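Local coordinates for protein nucleoside-diphosphate-sugar pyrophosphorylase (Vibrio cholerae, PDB 4EVW) that probably transfers a nucleotidyl group onto a sugar phosphate, forming a nucleoside-diphosphate sugar and releasing pyrophosphate, at residues A[5-10]-A[78-83]; A[89-94]-A[203-208]. The protein carries 1 engineered substitution. All coordinates share one frame; numbering follows the deposited sequence. Where two conformers were deposited one is given.

Contact 1 (A[5-10]-A[78-83])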
# COMPACT_ATOMS: atom_id res chain seq x y z
N PRO A 5 4.75 3.08 0.06
CA PRO A 5 5.48 3.26 -1.17
C PRO A 5 4.95 4.51 -1.89
O PRO A 5 3.81 4.58 -2.14
CB PRO A 5 5.18 2.00 -1.94
CG PRO A 5 3.93 1.50 -1.37
CD PRO A 5 3.73 2.04 -0.04
N MSE A 6 5.79 5.48 -2.16
CA MSE A 6 5.32 6.67 -2.80
C MSE A 6 6.39 7.22 -3.72
O MSE A 6 6.63 8.36 -3.70
CB MSE A 6 4.90 7.73 -1.79
CG MSE A 6 5.72 7.78 -0.55
SE MSE A 6 5.23 9.17 0.78
CE MSE A 6 5.30 10.74 -0.28
N ALA A 7 6.96 6.35 -4.52
CA ALA A 7 8.04 6.69 -5.39
C ALA A 7 7.57 6.83 -6.81
O ALA A 7 8.32 7.16 -7.66
CB ALA A 7 9.10 5.67 -5.31
N GLY A 8 6.32 6.57 -7.04
CA GLY A 8 5.77 6.68 -8.38
C GLY A 8 5.80 8.07 -8.98
O GLY A 8 6.57 8.93 -8.54
N MSE A 9 4.96 8.29 -9.98
CA MSE A 9 4.89 9.57 -10.66
C MSE A 9 3.43 9.98 -10.79
O MSE A 9 2.56 9.15 -11.04
CB MSE A 9 5.56 9.44 -12.03
CG MSE A 9 5.67 10.74 -12.82
SE MSE A 9 6.86 10.54 -14.33
CE MSE A 9 8.53 11.01 -13.47
N SER A 10 3.17 11.28 -10.63
CA SER A 10 1.82 11.82 -10.70
C SER A 10 1.44 12.25 -12.12
O SER A 10 0.94 13.35 -12.32
CB SER A 10 1.72 13.03 -9.76
OG SER A 10 2.32 12.75 -8.51
N ALA A 78 13.28 6.01 3.07
CA ALA A 78 14.16 5.34 2.13
C ALA A 78 14.00 6.12 0.84
O ALA A 78 12.91 6.18 0.27
CB ALA A 78 13.73 3.88 1.94
N GLU A 79 15.08 6.73 0.37
CA GLU A 79 15.00 7.51 -0.85
C GLU A 79 15.55 6.73 -2.03
O GLU A 79 16.71 6.32 -2.03
CB GLU A 79 15.77 8.82 -0.67
CG GLU A 79 15.64 9.78 -1.83
CD GLU A 79 16.45 11.05 -1.63
OE1 GLU A 79 15.86 12.14 -1.66
OE2 GLU A 79 17.69 10.94 -1.46
N LEU A 80 14.70 6.51 -3.03
CA LEU A 80 15.09 5.76 -4.22
C LEU A 80 15.53 6.76 -5.29
O LEU A 80 14.99 7.86 -5.38
CB LEU A 80 13.91 4.92 -4.71
CG LEU A 80 13.34 3.96 -3.64
CD1 LEU A 80 12.35 3.00 -4.29
CD2 LEU A 80 14.48 3.17 -3.00
N HIS A 81 16.50 6.37 -6.12
CA HIS A 81 17.00 7.29 -7.14
C HIS A 81 16.57 6.97 -8.57
O HIS A 81 16.88 7.73 -9.49
CB HIS A 81 18.52 7.38 -7.02
CG HIS A 81 18.98 7.90 -5.70
ND1 HIS A 81 18.99 9.24 -5.38
CD2 HIS A 81 19.39 7.25 -4.58
CE1 HIS A 81 19.39 9.40 -4.14
NE2 HIS A 81 19.64 8.21 -3.62
N THR A 82 15.87 5.86 -8.76
CA THR A 82 15.37 5.49 -10.09
C THR A 82 13.90 5.17 -9.94
O THR A 82 13.42 4.88 -8.85
CB THR A 82 16.07 4.23 -10.67
OG1 THR A 82 15.57 3.06 -10.03
CG2 THR A 82 17.57 4.30 -10.49
N GLU A 83 13.17 5.23 -11.05
CA GLU A 83 11.75 4.89 -11.03
C GLU A 83 11.72 3.38 -10.86
O GLU A 83 12.68 2.70 -11.24
CB GLU A 83 11.10 5.25 -12.36
CG GLU A 83 11.14 6.72 -12.72
CD GLU A 83 10.59 6.98 -14.12
OE1 GLU A 83 9.71 6.22 -14.56
OE2 GLU A 83 11.03 7.95 -14.76

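Contact 2 (A[89-94]-A[203-208])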
# COMPACT_ATOMS: atom_id res chain seq x y z
N GLU A 89 8.00 -3.48 -6.20
CA GLU A 89 9.44 -3.27 -6.27
C GLU A 89 9.83 -2.13 -5.33
O GLU A 89 10.86 -2.19 -4.67
CB GLU A 89 9.90 -2.95 -7.71
CG GLU A 89 11.41 -2.75 -7.79
CD GLU A 89 11.93 -2.58 -9.21
OE1 GLU A 89 11.24 -1.98 -10.05
OE2 GLU A 89 13.07 -3.03 -9.47
N THR A 90 9.01 -1.09 -5.28
CA THR A 90 9.29 0.04 -4.40
C THR A 90 9.44 -0.45 -2.97
O THR A 90 10.40 -0.09 -2.28
CB THR A 90 8.15 1.07 -4.47
OG1 THR A 90 8.04 1.55 -5.82
CG2 THR A 90 8.44 2.25 -3.53
N VAL A 91 8.51 -1.28 -2.52
CA VAL A 91 8.56 -1.82 -1.17
C VAL A 91 9.84 -2.63 -0.95
O VAL A 91 10.54 -2.44 0.05
CB VAL A 91 7.33 -2.70 -0.88
CG1 VAL A 91 7.53 -3.50 0.40
CG2 VAL A 91 6.08 -1.80 -0.77
N THR A 92 10.16 -3.53 -1.88
CA THR A 92 11.37 -4.33 -1.74
C THR A 92 12.63 -3.47 -1.67
O THR A 92 13.50 -3.69 -0.82
CB THR A 92 11.50 -5.35 -2.90
OG1 THR A 92 10.42 -6.29 -2.83
CG2 THR A 92 12.83 -6.09 -2.83
N LEU A 93 12.74 -2.48 -2.56
CA LEU A 93 13.91 -1.60 -2.55
C LEU A 93 13.96 -0.75 -1.28
O LEU A 93 15.03 -0.44 -0.76
CB LEU A 93 13.92 -0.71 -3.80
CG LEU A 93 14.14 -1.46 -5.12
CD1 LEU A 93 14.15 -0.47 -6.28
CD2 LEU A 93 15.47 -2.21 -5.06
N GLY A 94 12.78 -0.38 -0.78
CA GLY A 94 12.71 0.41 0.44
C GLY A 94 13.17 -0.39 1.65
O GLY A 94 13.87 0.12 2.53
N LEU A 203 5.01 -4.41 -11.47
CA LEU A 203 5.05 -5.29 -10.31
C LEU A 203 4.15 -4.77 -9.19
O LEU A 203 4.51 -3.85 -8.46
CB LEU A 203 6.49 -5.42 -9.82
CG LEU A 203 7.48 -5.97 -10.86
CD1 LEU A 203 8.88 -6.01 -10.27
CD2 LEU A 203 7.04 -7.37 -11.28
N TYR A 204 2.97 -5.37 -9.09
CA TYR A 204 1.97 -4.98 -8.09
C TYR A 204 2.03 -5.88 -6.86
O TYR A 204 2.53 -7.00 -6.92
CB TYR A 204 0.59 -5.05 -8.72
CG TYR A 204 0.44 -4.15 -9.93
CD1 TYR A 204 0.65 -2.77 -9.82
CD2 TYR A 204 0.08 -4.67 -11.17
CE1 TYR A 204 0.52 -1.94 -10.93
CE2 TYR A 204 -0.05 -3.84 -12.28
CZ TYR A 204 0.16 -2.48 -12.15
OH TYR A 204 0.02 -1.65 -13.24
N ILE A 205 1.49 -5.39 -5.75
CA ILE A 205 1.50 -6.14 -4.50
C ILE A 205 0.52 -7.31 -4.41
O ILE A 205 0.89 -8.40 -3.99
CB ILE A 205 1.21 -5.22 -3.29
CG1 ILE A 205 2.20 -4.05 -3.25
CG2 ILE A 205 1.28 -6.05 -1.98
CD1 ILE A 205 3.50 -4.34 -2.55
N ALA A 206 -0.73 -7.08 -4.81
CA ALA A 206 -1.76 -8.13 -4.71
C ALA A 206 -1.35 -9.50 -5.25
O ALA A 206 -1.58 -10.52 -4.60
CB ALA A 206 -3.06 -7.65 -5.37
N PRO A 207 -0.74 -9.55 -6.44
CA PRO A 207 -0.32 -10.85 -7.00
C PRO A 207 0.64 -11.64 -6.11
O PRO A 207 0.69 -12.86 -6.18
CB PRO A 207 0.34 -10.45 -8.32
CG PRO A 207 -0.41 -9.24 -8.73
CD PRO A 207 -0.57 -8.47 -7.43
N LEU A 208 1.39 -10.93 -5.27
CA LEU A 208 2.35 -11.60 -4.39
C LEU A 208 1.70 -12.60 -3.46
O LEU A 208 2.32 -13.60 -3.09
CB LEU A 208 3.14 -10.57 -3.56
CG LEU A 208 4.00 -9.60 -4.37
CD1 LEU A 208 4.91 -8.79 -3.45
CD2 LEU A 208 4.82 -10.38 -5.38

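Contact 1 (A[5-10]-A[78-83])
A7 and L80 meet through single methyl groups: CB of A7 lies 4.3 Å from CD1 of L80, a loose apolar touch. Alanine's single methyl, aimed at L80, suits a buried loop position where T90 of helix 87-100 also packs, while leucine has the length to reach it from the end of strand 75-80. The other touch lies nearer the surface, where CE of selenomethionine M9 stands 4.2 Å from OE2 of E83. M9 leaves its backbone with CG opposite the amide nitrogen (chi1 -175°), then bends at chi3 (-89°), which brings the terminal methyl toward OE2 of E83, the two side chains crossing at a slant. This pairing is doubtful, because M9 has a second conformer and also meets a crystal neighbour.

Further out, strand 49-54 lies between the two strands, pairing in parallel with each; L80 rests on I52, and M6 bonds through its backbone to I52. E83 makes a long, weak ion pair with R54, and S10 OG bonds to K22 N. The loop after the first strand of a Rossmann-like alpha/beta fold is where sugar nucleotidyltransferases carry their glycine-rich, nucleotide-binding signature, and 5-10 is consistent with it.

Contact 2 (A[89-94]-A[203-208])
V91 and I205 make one of two apolar touches between helix 87-100 and the loop that leads into helix 208-214. CG2 of V91 lies 4.0 Å from CD1 of I205, and the two side chains cross at about a right angle, so they meet methyl to methyl and do not run alongside each other. I205 is suited to this because its longer branch can fold: chi2 of -86° turns CD1 out of line with the rest of the chain and brings it to the helix, although the CA-CB bond is not aimed there. The short, branched V91 fills its place without needing such a reach. Two residues earlier on the helix, CD1 of L203 packs 4.1 Å from CB of E89. Here the glutamate contributes the aliphatic root of its side chain, and the extended chain beyond takes the carboxylate onward.

The polar groups find partners apart from these methyls. E89 OE1 accepts a hydrogen bond from R85 N, just ahead of the helix, which ties the carboxylate to the helix start. T90 and T92 bond through their hydroxyls to the carbonyls of G86 and A88 one turn back, a common way for a buried helical threonine to satisfy its hydroxyl.

Backbone bonds fix both sides. L93 N reaches E89 O at 2.8 Å within the helix, and L208 N reaches I205 O at 2.9 Å in the turn. L203 is also bonded through its backbone to R85 and A88, which holds the loop against the helix start.

Around this contact, helix 180-191 packs against helix 87-100 through Y183 and Y187, while I205 also rests on Y175 and F177 of strand 174-177, so its side chain sits between helix and sheet.

Contact 2 is buried, with three of its four touching residues in the interior, whereas contact 1 runs from buried A7 out to exposed M9 and E83. The chemistry follows: contact 2 relies on aliphatic packing with its one carboxylate tied to a nearby amide, while contact 1 pairs one apolar touch with a doubtful one beside a charged group. They hold different elements but are neighbours: helix 87-100 follows strand 75-80 in the chain and packs on P5 and A7 of contact 1. P5 CB lies 3.6 Å from T90 CG2, and P5 CG lies 4.0 Å from V91 CG2, so CG2 of V91 touches both P5 and I205.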